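Local coordinates for methyltransferase domain-containing protein (Serratia marcescens, PDB 7CLU), which probably transfers a methyl group from S-adenosyl-L-methionine to an oxygen atom of its substrate in the pathway that makes the red pigment prodigiosin, at residues A[129-134]-A[297-302]. Residues are numbered along the deposited sequence; the frame is centred on the assembly and turned at random.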
loop_
_atom_site.group_PDB
_atom_site.type_symbol
_atom_site.label_atom_id
_atom_site.label_comp_id
_atom_site.label_asym_id
_atom_site.label_seq_id
_atom_site.Cartn_x
_atom_site.Cartn_y
_atom_site.Cartn_z
ATOM N N ARG A 129 5.917 3.868 25.395
ATOM C CA ARG A 129 7.066 3.031 25.708
ATOM C C ARG A 129 8.075 3.050 24.570
ATOM O O ARG A 129 7.723 3.240 23.402
ATOM C CB ARG A 129 6.643 1.591 25.967
ATOM C CG ARG A 129 5.682 1.408 27.112
ATOM C CD ARG A 129 5.145 -0.015 27.130
ATOM N NE ARG A 129 4.357 -0.317 25.940
ATOM C CZ ARG A 129 3.932 -1.538 25.627
ATOM N NH1 ARG A 129 4.217 -2.561 26.425
ATOM N NH2 ARG A 129 3.218 -1.734 24.527
ATOM N N SER A 130 9.341 2.822 24.919
ATOM C CA SER A 130 10.401 2.772 23.926
ATOM C C SER A 130 10.324 1.478 23.119
ATOM O O SER A 130 9.731 0.480 23.538
ATOM C CB SER A 130 11.772 2.897 24.596
ATOM O OG SER A 130 12.206 1.646 25.103
ATOM N N TRP A 131 10.925 1.512 21.932
ATOM C CA TRP A 131 10.973 0.312 21.101
ATOM C C TRP A 131 11.605 -0.838 21.872
ATOM O O TRP A 131 11.063 -1.950 21.924
ATOM C CB TRP A 131 11.746 0.595 19.811
ATOM C CG TRP A 131 11.669 -0.517 18.805
ATOM C CD1 TRP A 131 12.714 -1.163 18.209
ATOM C CD2 TRP A 131 10.476 -1.099 18.268
ATOM N NE1 TRP A 131 12.243 -2.115 17.338
ATOM C CE2 TRP A 131 10.873 -2.095 17.357
ATOM C CE3 TRP A 131 9.108 -0.874 18.470
ATOM C CZ2 TRP A 131 9.959 -2.866 16.654
ATOM C CZ3 TRP A 131 8.199 -1.649 17.766
ATOM C CH2 TRP A 131 8.633 -2.631 16.871
ATOM N N PHE A 132 12.739 -0.570 22.515
ATOM C CA PHE A 132 13.375 -1.586 23.340
ATOM C C PHE A 132 12.427 -2.118 24.409
ATOM O O PHE A 132 12.391 -3.327 24.660
ATOM C CB PHE A 132 14.633 -1.027 23.982
ATOM C CG PHE A 132 15.318 -2.011 24.857
ATOM C CD1 PHE A 132 16.118 -2.993 24.301
ATOM C CD2 PHE A 132 15.139 -1.979 26.231
ATOM C CE1 PHE A 132 16.743 -3.919 25.095
ATOM C CE2 PHE A 132 15.765 -2.906 27.039
ATOM C CZ PHE A 132 16.562 -3.879 26.464
ATOM N N ASP A 133 11.645 -1.234 25.043
ATOM C CA ASP A 133 10.688 -1.673 26.057
ATOM C C ASP A 133 9.696 -2.676 25.477
ATOM O O ASP A 133 9.473 -3.751 26.045
ATOM C CB ASP A 133 9.920 -0.474 26.629
ATOM C CG ASP A 133 10.726 0.331 27.641
ATOM O OD1 ASP A 133 11.825 -0.117 28.045
ATOM O OD2 ASP A 133 10.248 1.424 28.026
ATOM N N ILE A 134 9.070 -2.317 24.352
ATOM C CA ILE A 134 8.004 -3.142 23.785
ATOM C C ILE A 134 8.537 -4.519 23.400
ATOM O O ILE A 134 7.862 -5.536 23.595
ATOM C CB ILE A 134 7.349 -2.412 22.596
ATOM C CG1 ILE A 134 6.670 -1.126 23.078
ATOM C CG2 ILE A 134 6.331 -3.300 21.885
ATOM C CD1 ILE A 134 6.478 -0.068 22.010
ATOM N N VAL A 297 9.157 4.981 11.011
ATOM C CA VAL A 297 7.842 5.179 11.611
ATOM C C VAL A 297 7.603 4.251 12.787
ATOM O O VAL A 297 6.748 4.553 13.637
ATOM C CB VAL A 297 6.694 4.987 10.600
ATOM C CG1 VAL A 297 6.791 6.014 9.463
ATOM C CG2 VAL A 297 6.674 3.573 10.070
ATOM N N SER A 298 8.354 3.154 12.884
ATOM C CA SER A 298 8.024 2.069 13.802
ATOM C C SER A 298 9.029 1.852 14.922
ATOM O O SER A 298 8.645 1.325 15.963
ATOM C CB SER A 298 7.871 0.748 13.031
ATOM O OG SER A 298 9.115 0.287 12.505
ATOM N N THR A 299 10.299 2.193 14.733
ATOM C CA THR A 299 11.329 1.923 15.728
ATOM C C THR A 299 11.854 3.243 16.279
ATOM O O THR A 299 11.454 4.329 15.852
ATOM C CB THR A 299 12.473 1.092 15.142
ATOM O OG1 THR A 299 13.324 1.936 14.355
ATOM C CG2 THR A 299 11.931 -0.055 14.275
ATOM N N ASP A 300 12.778 3.153 17.231
ATOM C CA ASP A 300 13.211 4.393 17.856
ATOM C C ASP A 300 14.286 5.115 17.053
ATOM O O ASP A 300 14.401 6.340 17.171
ATOM C CB ASP A 300 13.666 4.126 19.290
ATOM C CG ASP A 300 12.491 3.982 20.235
ATOM O OD1 ASP A 300 11.343 4.031 19.745
ATOM O OD2 ASP A 300 12.693 3.816 21.455
ATOM N N GLY A 301 15.055 4.404 16.232
ATOM C CA GLY A 301 16.030 5.068 15.385
ATOM C C GLY A 301 16.591 4.197 14.278
ATOM O O GLY A 301 17.624 4.525 13.678
ATOM N N GLY A 302 15.909 3.090 13.991
ATOM C CA GLY A 302 16.345 2.225 12.910
ATOM C C GLY A 302 16.396 2.951 11.579
ATOM O O GLY A 302 15.654 3.911 11.327
HETATM O O HOH W 1 14.380 1.928 22.431
#
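Asp300 reaches across to the start of helix 131-137, where its OD2 accepts from Trp131 N at 2.9 Å, the donor standing above the carboxylate plane, 48° out of it. Asp300 OD1 takes a weak second bond from Trp131 N at 3.4 Å. A water donates to Asp300 OD2 at 2.7 Å and accepts from Phe132 N. A carboxylate suits this place: the first N-H groups of a helix have no carbonyl of an earlier turn to bind, and the positive end of the helix dipole would favour an anion. Arg121 forms a salt bridge with OD1. Ser130 is the N-cap: with OG between its own backbone N and carbonyl carbon (chi1 82°), Ser130 OG accepts from Asp133 N at 2.9 Å. The contact lies within the Rossmann-like O-methyltransferase domain, joining helix 131-137 to the turn that ends helix 286-298, with the Thr299 side chain about 8 Å from that of His247, the predicted proton acceptor. In that turn Thr299 OG1 accepts from Gly302 N, an ST motif, and also bonds Met295 O. With its hydroxyl so engaged, Thr299 offers carbon to Trp131: CB lies 3.9 Å from the centroid of the five-membered ring, 13° off its normal, a CH-pi contact, and CG2 rests over NE1 and CE2. On the same face Ser298 O, which also accepts from Arg121, sits 3.4 Å from Trp131 CE3, toward the rim of the indole, whose breadth lets it span both residues.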